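Local atomic coordinates of prenylcyclase (Actinoplanes teichomyceticus, PDB entry 6IJ1), a protein that probably acts on isoprenoid substrates as a prenylcyclase or prenyltransferase. Residues L52-H57 and V333-R338; D19-R24 and F325-T330; D233-T238 and A272-R277; A67-V72 and L104-E109. All blocks are in the same frame, centred on the assembly; numbering follows the deposited sequence.

Interaction 1: L52-H57 and V333-R338; sequences LVQLPH and VLQALR
Gln54 and Gln335 bring their amides together by different torsions: Gln54 is extended beyond CG, whereas Gln335 holds CG anti to its backbone N (chi1 -179°) and then bends at chi2. Between them Gln335 NE2 donates to Gln54 OE1 at 3.1 Å, a fairly straight bond (161° at the hydrogen) that arrives from above the carbonyl plane of Gln54, with the two amide planes 37° apart. Gln54 NE2 donates in turn to the carbonyl of Gly50, so both ends of this amide are engaged and its rotation is fixed. An alanine at Gln54 would probably leave Gln335 NE2 without its acceptor here and the Gln335 amide freer to turn, besides depriving Gly50 O of a donor.

Beside the amides the contact turns apolar. Leu55 CD2 rests on the root of Arg338, 3.8 Å from its CB, as the two chains run past each other in opposite directions, and Leu55 CD1 meets Leu334 CD1 at 4.2 Å. Further out, Pro56 CD sits 3.7 Å above one face of the Arg338 guanidinium, offset toward its rim. Residues 52-57 are shaped by a type I turn from Leu52 to Leu55 and an inverse gamma turn centred on Pro56.

The turn joins helix 42-52 to helix 58-71, with His57 at the N-cap position of the latter. Helix 10-23 adjoins the turn through Val18 on Leu55, helix 91-104 touches Gln54 through Arg99 and Leu103, and helix 246-256 packs on Gln335 through Arg254.

Interaction 2: D19-R24 and F325-T330; sequences DFLLDR and FGLHTT
Phe20 and Leu327 make the tight part of this contact, their side chains crossing at about a right angle with Phe20 CE2 3.6 Å from Leu327 CD2. The same methyl also lies 3.8 Å from Arg24 CB, so one leucine branch fills the angle between ring and arginine. Deeper in, Leu21 CD2 approaches Leu327 CB at 4.1 Å, and Leu21 CG passes Thr330 CG2. The hydroxyl of Thr330, though beside the ring, donates within its own segment: OG1 reaches Gly326 O at 2.8 Å, on the opposite face of that carbonyl from Thr330 N.

This is helix-to-helix packing between the chain's first and last helices, 10-23 and 327-341, consistent with closure of a ring of helices as in the alpha/alpha barrels of isoprenoid cyclases. Gly326, whose positive phi favours glycine, sits at the N-cap position of helix 327-341.

Toward the solvent side the contact thins to a few atoms. Phe325 turns its exposed ring away and offers only its carbonyl, whose O lies in the plane of the Phe20 ring, 3.5 Å from CZ. Arg24, partly exposed, is bent at chi2 (-54°); its guanidinium has Phe20 CE1 over the centre of one face and holds Phe20 O by one weak bond from NH1.

Interaction 3: D233-T238 and A272-R277; sequences DGAVTT and AGWLTR
Ala235 and Asp233 form a loop-on-helix contact with Trp274 and Arg277: the loop between helices 216-229 and 246-256 lies against helix 265-278, with a CH-pi interaction inside and a hydrogen bond at the exposed edge. The Ala235 methyl stands over the indole face, with CB 3.5 Å from the centroid of the five-membered ring and 15° off its normal. Trp274 swings its ring there by placing CG anti to the backbone N (chi1 -171°), and His278 stacks on the same ring system.

Asp233 O approaches the ring near its plane, 3.4 Å from CD1. The same oxygen accepts from Arg277 NH2 at 2.9 Å, a bond lying in both the carbonyl and guanidinium planes but bent to 140° at the hydrogen. A water held by Arg277 NH1 at 2.9 Å donates to Asp233 O as well, which gives the arginine a second, indirect hold. Asp233 OD1 accepts from Ala235 N at 3.0 Å, an Asx turn that sets the methyl in place. Between them Gly234 comes so near Trp274 that a beta-carbon would collide with the CB of the tryptophan. An alanine at Trp274 would probably open a gap beneath Ala235 and leave His278 without its ring partner.

Pro246, at the start of helix 246-256, touches Trp274. Next along the helix, Leu275 packs on Val333 of helix 327-341, while its carbonyl receives Trp285 NE1; this tryptophan ends a Gln-x-x-x-Gly-x-Trp sequence, consistent with the QW motifs that brace barrel helices in triterpene cyclases.

Interaction 4: A67-V72 and L104-E109; sequences AMDLLV and LGRSGE
Arg106 sets its flat guanidinium between two carboxylates, those of Asp69 and Glu109, and its edges do the binding. At one edge NH1 donates to Asp69 OD1 at 2.9 Å, meeting that oxygen nearly along its C-O axis, with the two planes 57° apart. A bend at chi3 (59°) places NE beside Glu109, which is gripped side-on, NE reaching OE2 and NH2 reaching OE1, each at 2.9 Å; OE1 uses its syn lone pair. A water in the guanidinium plane accepts from NH2 and donates to Asp69 OD1, closing a small circuit. Met68 CG and Val72 CG2 approach the group obliquely, the former 3.5 Å from NH1.

The apolar share of the contact is Met68 CB against Leu104 CD1 at 3.6 Å, the side chains running antiparallel alongside one another. Helix 91-104 stops in a Schellman motif at Gly105, and a type I turn from Arg106 to Glu109 brings that pair together. Trp111 lies against Met68 and Val72 and donates through NE1 to Glu109 OE1.

The chemistry is that of a surface salt-bridge network: one cation shared by two anions, whose like charges it probably screens while tying the turn to the helix.

Taken together, the four contacts show chemistry that varies with place in the fold. Interaction 2 is buried and lacks any hydrogen bond between its segments; interaction 1, partly buried, mixes leucine packing with an amide pair. Both use helix 327-341, and they touch where Leu334 CD1 lies 3.7 Å from Leu21 CD1. Interaction 3 is also buried, though flanked by an exposed arginine, and it meets interaction 1 where Leu337 packs on Ala272. Interaction 4, at the surface, relies on charges and joins interaction 1 by Leu104 against Val53. Interactions 3 and 4, with centres about 34 Å apart, lie on opposite sides of the chain's centre, each fastening a loop to a helix.

Interaction 1: L52-H57 and V333-R338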
loop_
_atom_site.group_PDB
_atom_site.type_symbol
_atom_site.label_atom_id
_atom_site.label_comp_id
_atom_site.label_asym_id
_atom_site.label_seq_id
_atom_site.Cartn_x
_atom_site.Cartn_y
_atom_site.Cartn_z
ATOM N N LEU A 52 -12.379 -0.974 4.012
ATOM C CA LEU A 52 -13.814 -1.131 4.233
ATOM C C LEU A 52 -14.133 -1.141 5.722
ATOM O O LEU A 52 -15.155 -0.597 6.112
ATOM C CB LEU A 52 -14.318 -2.404 3.553
ATOM C CG LEU A 52 -14.393 -2.357 2.019
ATOM C CD1 LEU A 52 -14.818 -3.691 1.449
ATOM C CD2 LEU A 52 -15.347 -1.261 1.546
ATOM N N VAL A 53 -13.283 -1.745 6.564
ATOM C CA VAL A 53 -13.682 -1.808 7.979
ATOM C C VAL A 53 -13.590 -0.452 8.664
ATOM O O VAL A 53 -14.098 -0.301 9.787
ATOM C CB VAL A 53 -12.869 -2.860 8.793
ATOM C CG1 VAL A 53 -13.063 -4.286 8.277
ATOM C CG2 VAL A 53 -11.370 -2.520 8.907
ATOM N N GLN A 54 -13.014 0.568 8.026
ATOM C CA GLN A 54 -12.917 1.916 8.576
ATOM C C GLN A 54 -14.016 2.858 8.088
ATOM O O GLN A 54 -14.037 4.025 8.512
ATOM C CB GLN A 54 -11.572 2.524 8.221
ATOM C CG GLN A 54 -10.402 1.746 8.757
ATOM C CD GLN A 54 -9.100 2.352 8.255
ATOM O OE1 GLN A 54 -8.786 3.525 8.541
ATOM N NE2 GLN A 54 -8.378 1.595 7.414
ATOM N N LEU A 55 -14.901 2.415 7.195
ATOM C CA LEU A 55 -15.932 3.252 6.605
ATOM C C LEU A 55 -17.227 3.092 7.382
ATOM O O LEU A 55 -17.516 2.018 7.906
ATOM C CB LEU A 55 -16.163 2.873 5.144
ATOM C CG LEU A 55 -14.878 3.083 4.317
ATOM C CD1 LEU A 55 -15.140 2.708 2.865
ATOM C CD2 LEU A 55 -14.356 4.510 4.424
ATOM N N PRO A 56 -18.043 4.145 7.428
ATOM C CA PRO A 56 -19.283 4.096 8.224
ATOM C C PRO A 56 -20.448 3.492 7.444
ATOM O O PRO A 56 -21.464 4.153 7.145
ATOM C CB PRO A 56 -19.498 5.574 8.567
ATOM C CG PRO A 56 -19.026 6.302 7.309
ATOM C CD PRO A 56 -17.790 5.484 6.860
ATOM N N HIS A 57 -20.322 2.208 7.110
ATOM C CA HIS A 57 -21.328 1.505 6.326
ATOM C C HIS A 57 -21.344 0.071 6.821
ATOM O O HIS A 57 -20.321 -0.614 6.803
ATOM C CB HIS A 57 -21.024 1.609 4.799
ATOM C CG HIS A 57 -21.163 3.009 4.252
ATOM N ND1 HIS A 57 -22.387 3.610 4.017
ATOM C CD2 HIS A 57 -20.227 3.943 3.936
ATOM C CE1 HIS A 57 -22.199 4.836 3.559
ATOM N NE2 HIS A 57 -20.899 5.068 3.505
ATOM N N VAL A 333 -8.554 5.613 -2.729
ATOM C CA VAL A 333 -9.300 6.846 -2.772
ATOM C C VAL A 333 -10.310 6.901 -1.631
ATOM O O VAL A 333 -10.465 7.950 -1.000
ATOM C CB VAL A 333 -10.004 6.980 -4.154
ATOM C CG1 VAL A 333 -10.946 8.202 -4.081
ATOM C CG2 VAL A 333 -8.930 7.163 -5.291
ATOM N N LEU A 334 -11.037 5.807 -1.375
ATOM C CA LEU A 334 -12.006 5.853 -0.267
ATOM C C LEU A 334 -11.305 6.150 1.050
ATOM O O LEU A 334 -11.854 6.896 1.882
ATOM C CB LEU A 334 -12.774 4.536 -0.167
ATOM C CG LEU A 334 -13.682 4.275 -1.368
ATOM C CD1 LEU A 334 -14.330 2.889 -1.249
ATOM C CD2 LEU A 334 -14.812 5.345 -1.464
ATOM N N GLN A 335 -10.108 5.586 1.264
ATOM C CA GLN A 335 -9.391 5.906 2.512
ATOM C C GLN A 335 -9.117 7.401 2.595
ATOM O O GLN A 335 -9.295 8.031 3.666
ATOM C CB GLN A 335 -8.103 5.058 2.562
ATOM C CG GLN A 335 -7.241 5.280 3.841
ATOM C CD GLN A 335 -7.796 4.540 4.995
ATOM O OE1 GLN A 335 -7.921 3.319 4.951
ATOM N NE2 GLN A 335 -8.168 5.249 6.036
ATOM N N ALA A 336 -8.730 8.023 1.484
ATOM C CA ALA A 336 -8.490 9.464 1.497
ATOM C C ALA A 336 -9.771 10.239 1.743
ATOM O O ALA A 336 -9.740 11.264 2.429
ATOM C CB ALA A 336 -7.875 9.871 0.144
ATOM N N LEU A 337 -10.870 9.823 1.126
ATOM C CA LEU A 337 -12.122 10.596 1.309
ATOM C C LEU A 337 -12.563 10.527 2.773
ATOM O O LEU A 337 -13.040 11.533 3.284
ATOM C CB LEU A 337 -13.185 10.088 0.337
ATOM C CG LEU A 337 -12.937 10.486 -1.115
ATOM C CD1 LEU A 337 -14.010 9.921 -2.023
ATOM C CD2 LEU A 337 -12.852 11.995 -1.259
ATOM N N ARG A 338 -12.373 9.380 3.412
ATOM C CA ARG A 338 -12.737 9.248 4.841
ATOM C C ARG A 338 -11.871 10.213 5.654
ATOM O O ARG A 338 -12.402 10.875 6.534
ATOM C CB ARG A 338 -12.570 7.795 5.283
ATOM C CG ARG A 338 -12.704 7.582 6.781
ATOM C CD ARG A 338 -14.140 7.305 7.155
ATOM N NE ARG A 338 -15.074 8.368 6.841
ATOM C CZ ARG A 338 -16.003 8.809 7.680
ATOM N NH1 ARG A 338 -16.109 8.265 8.878
ATOM N NH2 ARG A 338 -16.806 9.795 7.323
#

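Interaction 2: D19-R24 and F325-T330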
loop_
_atom_site.group_PDB
_atom_site.type_symbol
_atom_site.label_atom_id
_atom_site.label_comp_id
_atom_site.label_asym_id
_atom_site.label_seq_id
_atom_site.Cartn_x
_atom_site.Cartn_y
_atom_site.Cartn_z
ATOM N N ASP A 19 -20.253 0.460 -2.835
ATOM C CA ASP A 19 -21.046 -0.423 -3.682
ATOM C C ASP A 19 -20.199 -1.022 -4.796
ATOM O O ASP A 19 -20.360 -2.181 -5.126
ATOM C CB ASP A 19 -22.201 0.320 -4.315
ATOM C CG ASP A 19 -23.320 0.677 -3.304
ATOM O OD1 ASP A 19 -23.470 -0.020 -2.280
ATOM O OD2 ASP A 19 -24.026 1.646 -3.574
ATOM N N PHE A 20 -19.308 -0.233 -5.422
ATOM C CA PHE A 20 -18.418 -0.815 -6.436
ATOM C C PHE A 20 -17.608 -1.961 -5.849
ATOM O O PHE A 20 -17.537 -3.040 -6.419
ATOM C CB PHE A 20 -17.490 0.278 -7.002
ATOM C CG PHE A 20 -16.399 -0.263 -7.897
ATOM C CD1 PHE A 20 -16.629 -0.450 -9.244
ATOM C CD2 PHE A 20 -15.131 -0.579 -7.379
ATOM C CE1 PHE A 20 -15.595 -0.977 -10.081
ATOM C CE2 PHE A 20 -14.117 -1.074 -8.215
ATOM C CZ PHE A 20 -14.346 -1.283 -9.535
ATOM N N LEU A 21 -16.996 -1.753 -4.672
ATOM C CA LEU A 21 -16.121 -2.795 -4.146
ATOM C C LEU A 21 -16.917 -4.024 -3.699
ATOM O O LEU A 21 -16.510 -5.147 -3.939
ATOM C CB LEU A 21 -15.301 -2.258 -2.969
ATOM C CG LEU A 21 -14.208 -1.228 -3.330
ATOM C CD1 LEU A 21 -13.602 -0.646 -2.071
ATOM C CD2 LEU A 21 -13.163 -1.926 -4.213
ATOM N N LEU A 22 -18.063 -3.819 -3.049
ATOM C CA LEU A 22 -18.880 -4.977 -2.672
ATOM C C LEU A 22 -19.363 -5.743 -3.894
ATOM O O LEU A 22 -19.413 -6.974 -3.864
ATOM C CB LEU A 22 -20.063 -4.508 -1.825
ATOM C CG LEU A 22 -19.693 -3.967 -0.465
ATOM C CD1 LEU A 22 -21.002 -3.410 0.194
ATOM C CD2 LEU A 22 -19.015 -5.026 0.411
ATOM N N ASP A 23 -19.741 -5.040 -4.978
ATOM C CA ASP A 23 -20.174 -5.747 -6.185
ATOM C C ASP A 23 -19.051 -6.502 -6.857
ATOM O O ASP A 23 -19.319 -7.450 -7.622
ATOM C CB ASP A 23 -20.808 -4.765 -7.173
ATOM C CG ASP A 23 -22.178 -4.278 -6.708
ATOM O OD1 ASP A 23 -22.700 -4.841 -5.716
ATOM O OD2 ASP A 23 -22.741 -3.346 -7.330
ATOM N N ARG A 24 -17.791 -6.150 -6.598
ATOM C CA ARG A 24 -16.673 -6.849 -7.214
ATOM C C ARG A 24 -16.105 -7.967 -6.329
ATOM O O ARG A 24 -15.077 -8.565 -6.668
ATOM C CB ARG A 24 -15.558 -5.837 -7.595
ATOM C CG ARG A 24 -15.887 -4.675 -8.550
ATOM C CD ARG A 24 -16.460 -5.175 -9.772
ATOM N NE ARG A 24 -16.825 -4.180 -10.807
ATOM C CZ ARG A 24 -17.869 -3.349 -10.741
ATOM N NH1 ARG A 24 -18.600 -3.280 -9.621
ATOM N NH2 ARG A 24 -18.160 -2.546 -11.786
ATOM N N PHE A 325 -8.443 -4.077 -12.369
ATOM C CA PHE A 325 -9.876 -3.978 -12.110
ATOM C C PHE A 325 -10.248 -2.763 -11.283
ATOM O O PHE A 325 -11.431 -2.572 -10.965
ATOM C CB PHE A 325 -10.344 -5.293 -11.457
ATOM C CG PHE A 325 -10.076 -6.455 -12.336
ATOM C CD1 PHE A 325 -10.731 -6.555 -13.519
ATOM C CD2 PHE A 325 -9.117 -7.374 -11.991
ATOM C CE1 PHE A 325 -10.448 -7.676 -14.360
ATOM C CE2 PHE A 325 -8.808 -8.472 -12.817
ATOM C CZ PHE A 325 -9.483 -8.604 -13.998
ATOM N N GLY A 326 -9.255 -1.909 -10.927
ATOM C CA GLY A 326 -9.531 -0.664 -10.228
ATOM C C GLY A 326 -9.849 -0.811 -8.755
ATOM O O GLY A 326 -10.214 0.188 -8.112
ATOM N N LEU A 327 -9.638 -2.004 -8.187
ATOM C CA LEU A 327 -10.015 -2.157 -6.767
ATOM C C LEU A 327 -8.985 -1.462 -5.874
ATOM O O LEU A 327 -9.350 -0.806 -4.887
ATOM C CB LEU A 327 -10.129 -3.631 -6.338
ATOM C CG LEU A 327 -10.944 -4.606 -7.186
ATOM C CD1 LEU A 327 -11.204 -5.869 -6.297
ATOM C CD2 LEU A 327 -12.230 -4.053 -7.665
ATOM N N HIS A 328 -7.689 -1.598 -6.193
ATOM C CA HIS A 328 -6.694 -0.979 -5.331
ATOM C C HIS A 328 -6.831 0.525 -5.354
ATOM O O HIS A 328 -6.833 1.177 -4.311
ATOM C CB HIS A 328 -5.300 -1.439 -5.796
ATOM C CG HIS A 328 -4.205 -1.164 -4.818
ATOM N ND1 HIS A 328 -3.826 0.108 -4.479
ATOM C CD2 HIS A 328 -3.433 -2.005 -4.089
ATOM C CE1 HIS A 328 -2.853 0.051 -3.588
ATOM N NE2 HIS A 328 -2.593 -1.228 -3.317
ATOM N N THR A 329 -7.001 1.091 -6.545
ATOM C CA THR A 329 -7.172 2.556 -6.639
ATOM C C THR A 329 -8.399 3.001 -5.881
ATOM O O THR A 329 -8.358 3.964 -5.121
ATOM C CB THR A 329 -7.306 2.995 -8.119
ATOM O OG1 THR A 329 -6.129 2.671 -8.855
ATOM C CG2 THR A 329 -7.553 4.528 -8.234
ATOM N N THR A 330 -9.519 2.317 -6.070
ATOM C CA THR A 330 -10.747 2.765 -5.428
ATOM C C THR A 330 -10.627 2.673 -3.915
ATOM O O THR A 330 -11.059 3.601 -3.218
ATOM C CB THR A 330 -11.902 1.909 -5.961
ATOM O OG1 THR A 330 -12.012 2.133 -7.356
ATOM C CG2 THR A 330 -13.224 2.310 -5.266
#

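Interaction 3: D233-T238 and A272-R277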
loop_
_atom_site.group_PDB
_atom_site.type_symbol
_atom_site.label_atom_id
_atom_site.label_comp_id
_atom_site.label_asym_id
_atom_site.label_seq_id
_atom_site.Cartn_x
_atom_site.Cartn_y
_atom_site.Cartn_z
ATOM N N ASP A 233 -6.506 22.716 -9.179
ATOM C CA ASP A 233 -7.736 21.954 -9.354
ATOM C C ASP A 233 -7.850 20.764 -8.408
ATOM O O ASP A 233 -8.883 20.053 -8.411
ATOM C CB ASP A 233 -7.857 21.447 -10.787
ATOM C CG ASP A 233 -6.709 20.532 -11.180
ATOM O OD1 ASP A 233 -5.740 20.323 -10.409
ATOM O OD2 ASP A 233 -6.750 20.038 -12.351
ATOM N N GLY A 234 -6.893 20.628 -7.465
ATOM C CA GLY A 234 -6.933 19.532 -6.529
ATOM C C GLY A 234 -6.150 18.305 -6.957
ATOM O O GLY A 234 -6.077 17.373 -6.146
ATOM N N ALA A 235 -5.702 18.223 -8.201
ATOM C CA ALA A 235 -5.132 16.967 -8.713
ATOM C C ALA A 235 -3.631 16.930 -8.517
ATOM O O ALA A 235 -2.935 17.961 -8.595
ATOM C CB ALA A 235 -5.399 16.795 -10.221
ATOM N N VAL A 236 -3.089 15.719 -8.290
ATOM C CA VAL A 236 -1.670 15.468 -8.456
ATOM C C VAL A 236 -1.499 14.854 -9.840
ATOM O O VAL A 236 -1.998 13.757 -10.074
ATOM C CB VAL A 236 -1.142 14.515 -7.367
ATOM C CG1 VAL A 236 0.313 14.191 -7.622
ATOM C CG2 VAL A 236 -1.360 15.200 -5.990
ATOM N N THR A 237 -0.897 15.582 -10.769
ATOM C CA THR A 237 -0.678 15.039 -12.110
ATOM C C THR A 237 0.651 14.301 -12.164
ATOM O O THR A 237 1.608 14.605 -11.419
ATOM C CB THR A 237 -0.681 16.174 -13.147
ATOM O OG1 THR A 237 0.428 17.054 -12.866
ATOM C CG2 THR A 237 -1.997 16.905 -13.110
ATOM N N THR A 238 0.709 13.287 -13.029
ATOM C CA THR A 238 1.943 12.474 -13.163
ATOM C C THR A 238 2.236 12.201 -14.641
ATOM O O THR A 238 1.417 12.505 -15.470
ATOM C CB THR A 238 1.824 11.155 -12.390
ATOM O OG1 THR A 238 0.918 10.289 -13.067
ATOM C CG2 THR A 238 1.368 11.347 -10.962
ATOM N N ALA A 272 -10.023 16.517 -2.314
ATOM C CA ALA A 272 -11.266 15.740 -2.114
ATOM C C ALA A 272 -12.275 16.100 -3.210
ATOM O O ALA A 272 -12.967 15.208 -3.676
ATOM C CB ALA A 272 -11.831 15.981 -0.736
ATOM N N GLY A 273 -12.354 17.382 -3.566
ATOM C CA GLY A 273 -13.273 17.823 -4.629
ATOM C C GLY A 273 -12.876 17.231 -5.967
ATOM O O GLY A 273 -13.757 16.800 -6.701
ATOM N N TRP A 274 -11.583 17.251 -6.281
ATOM C CA TRP A 274 -11.129 16.632 -7.534
ATOM C C TRP A 274 -11.504 15.149 -7.565
ATOM O O TRP A 274 -12.070 14.641 -8.554
ATOM C CB TRP A 274 -9.619 16.829 -7.753
ATOM C CG TRP A 274 -9.150 16.385 -9.134
ATOM C CD1 TRP A 274 -9.022 17.177 -10.232
ATOM C CD2 TRP A 274 -8.827 15.040 -9.547
ATOM N NE1 TRP A 274 -8.589 16.406 -11.315
ATOM C CE2 TRP A 274 -8.493 15.098 -10.899
ATOM C CE3 TRP A 274 -8.801 13.796 -8.888
ATOM C CZ2 TRP A 274 -8.117 13.956 -11.624
ATOM C CZ3 TRP A 274 -8.386 12.663 -9.610
ATOM C CH2 TRP A 274 -8.090 12.751 -10.957
ATOM N N LEU A 275 -11.221 14.409 -6.477
ATOM C CA LEU A 275 -11.618 13.003 -6.431
ATOM C C LEU A 275 -13.116 12.830 -6.594
ATOM O O LEU A 275 -13.550 11.934 -7.333
ATOM C CB LEU A 275 -11.130 12.337 -5.106
ATOM C CG LEU A 275 -9.621 12.242 -5.056
ATOM C CD1 LEU A 275 -9.135 12.008 -3.587
ATOM C CD2 LEU A 275 -9.088 11.166 -5.978
ATOM N N THR A 276 -13.928 13.676 -5.913
ATOM C CA THR A 276 -15.368 13.537 -6.074
ATOM C C THR A 276 -15.823 13.788 -7.512
ATOM O O THR A 276 -16.647 13.018 -8.057
ATOM C CB THR A 276 -16.037 14.497 -5.084
ATOM O OG1 THR A 276 -15.652 14.069 -3.748
ATOM C CG2 THR A 276 -17.489 14.335 -5.177
ATOM N N ARG A 277 -15.235 14.782 -8.175
ATOM C CA ARG A 277 -15.644 15.143 -9.525
ATOM C C ARG A 277 -15.208 14.077 -10.514
ATOM O O ARG A 277 -15.817 13.951 -11.591
ATOM C CB ARG A 277 -15.030 16.471 -9.957
ATOM C CG ARG A 277 -15.650 17.669 -9.283
ATOM C CD ARG A 277 -15.172 18.995 -9.958
ATOM N NE ARG A 277 -13.733 19.134 -10.166
ATOM C CZ ARG A 277 -12.884 19.565 -9.216
ATOM N NH1 ARG A 277 -13.333 19.927 -8.042
ATOM N NH2 ARG A 277 -11.600 19.694 -9.502
HETATM O O HOH W 1 -11.219 20.785 -6.235
#

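Interaction 4: A67-V72 and L104-E109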
loop_
_atom_site.group_PDB
_atom_site.type_symbol
_atom_site.label_atom_id
_atom_site.label_comp_id
_atom_site.label_asym_id
_atom_site.label_seq_id
_atom_site.Cartn_x
_atom_site.Cartn_y
_atom_site.Cartn_z
ATOM N N ALA A 67 -13.672 -11.093 5.141
ATOM C CA ALA A 67 -12.361 -11.259 4.529
ATOM C C ALA A 67 -11.294 -11.644 5.542
ATOM O O ALA A 67 -10.413 -12.460 5.246
ATOM C CB ALA A 67 -11.965 -9.939 3.832
ATOM N N MET A 68 -11.319 -11.030 6.738
ATOM C CA MET A 68 -10.385 -11.450 7.772
ATOM C C MET A 68 -10.543 -12.936 8.077
ATOM O O MET A 68 -9.548 -13.659 8.153
ATOM C CB MET A 68 -10.603 -10.620 9.040
ATOM C CG MET A 68 -9.661 -11.013 10.162
ATOM S SD MET A 68 -8.037 -10.202 10.189
ATOM C CE MET A 68 -7.027 -11.320 9.311
ATOM N N ASP A 69 -11.807 -13.399 8.196
ATOM C CA ASP A 69 -12.021 -14.835 8.424
ATOM C C ASP A 69 -11.473 -15.692 7.300
ATOM O O ASP A 69 -10.949 -16.775 7.553
ATOM C CB ASP A 69 -13.506 -15.144 8.572
ATOM C CG ASP A 69 -14.079 -14.622 9.835
ATOM O OD1 ASP A 69 -13.291 -14.499 10.799
ATOM O OD2 ASP A 69 -15.299 -14.332 9.847
ATOM N N LEU A 70 -11.568 -15.219 6.034
ATOM C CA LEU A 70 -11.005 -15.972 4.915
ATOM C C LEU A 70 -9.483 -16.007 4.932
ATOM O O LEU A 70 -8.862 -16.973 4.466
ATOM C CB LEU A 70 -11.446 -15.348 3.573
ATOM C CG LEU A 70 -12.910 -15.339 3.181
ATOM C CD1 LEU A 70 -13.030 -14.519 1.939
ATOM C CD2 LEU A 70 -13.434 -16.769 2.916
ATOM N N LEU A 71 -8.853 -14.924 5.415
ATOM C CA LEU A 71 -7.420 -14.834 5.330
ATOM C C LEU A 71 -6.714 -15.685 6.371
ATOM O O LEU A 71 -5.589 -16.116 6.151
ATOM C CB LEU A 71 -7.008 -13.374 5.499
ATOM C CG LEU A 71 -7.268 -12.498 4.253
ATOM C CD1 LEU A 71 -7.253 -11.070 4.715
ATOM C CD2 LEU A 71 -6.149 -12.809 3.184
ATOM N N VAL A 72 -7.296 -15.828 7.566
ATOM C CA VAL A 72 -6.563 -16.537 8.625
ATOM C C VAL A 72 -6.122 -17.927 8.178
ATOM O O VAL A 72 -4.923 -18.252 8.324
ATOM C CB VAL A 72 -7.398 -16.562 9.916
ATOM C CG1 VAL A 72 -6.741 -17.500 10.959
ATOM C CG2 VAL A 72 -7.518 -15.155 10.525
ATOM N N LEU A 104 -9.318 -4.630 13.393
ATOM C CA LEU A 104 -10.455 -5.393 13.896
ATOM C C LEU A 104 -10.297 -5.811 15.356
ATOM O O LEU A 104 -11.191 -6.462 15.894
ATOM C CB LEU A 104 -10.658 -6.644 13.031
ATOM C CG LEU A 104 -11.211 -6.269 11.639
ATOM C CD1 LEU A 104 -11.345 -7.508 10.759
ATOM C CD2 LEU A 104 -12.599 -5.568 11.738
ATOM N N GLY A 105 -9.198 -5.492 16.001
ATOM C CA GLY A 105 -8.968 -5.888 17.391
ATOM C C GLY A 105 -8.620 -7.337 17.571
ATOM O O GLY A 105 -8.788 -7.875 18.678
ATOM N N ARG A 106 -8.177 -8.008 16.505
ATOM C CA ARG A 106 -7.959 -9.448 16.523
ATOM C C ARG A 106 -6.491 -9.821 16.518
ATOM O O ARG A 106 -6.143 -11.011 16.442
ATOM C CB ARG A 106 -8.647 -10.089 15.316
ATOM C CG ARG A 106 -10.146 -10.031 15.397
ATOM C CD ARG A 106 -10.746 -10.875 14.276
ATOM N NE ARG A 106 -10.319 -12.269 14.336
ATOM C CZ ARG A 106 -10.699 -13.213 13.474
ATOM N NH1 ARG A 106 -11.534 -12.889 12.482
ATOM N NH2 ARG A 106 -10.243 -14.453 13.594
ATOM N N SER A 107 -5.583 -8.836 16.620
ATOM C CA SER A 107 -4.162 -9.117 16.466
ATOM C C SER A 107 -3.505 -9.753 17.681
ATOM O O SER A 107 -2.334 -10.119 17.575
ATOM C CB SER A 107 -3.388 -7.837 16.083
ATOM O OG SER A 107 -3.389 -6.954 17.199
ATOM N N GLY A 108 -4.268 -9.969 18.781
ATOM C CA GLY A 108 -3.738 -10.788 19.865
ATOM C C GLY A 108 -3.976 -12.284 19.646
ATOM O O GLY A 108 -3.369 -13.099 20.377
ATOM N N GLU A 109 -4.751 -12.667 18.628
ATOM C CA GLU A 109 -4.942 -14.124 18.481
ATOM C C GLU A 109 -3.621 -14.828 18.172
ATOM O O GLU A 109 -2.699 -14.238 17.588
ATOM C CB GLU A 109 -5.921 -14.372 17.350
ATOM C CG GLU A 109 -7.283 -13.869 17.720
ATOM C CD GLU A 109 -8.381 -13.865 16.661
ATOM O OE1 GLU A 109 -8.210 -14.533 15.604
ATOM O OE2 GLU A 109 -9.396 -13.168 16.887
HETATM O O HOH W 2 -11.253 -16.626 12.068
#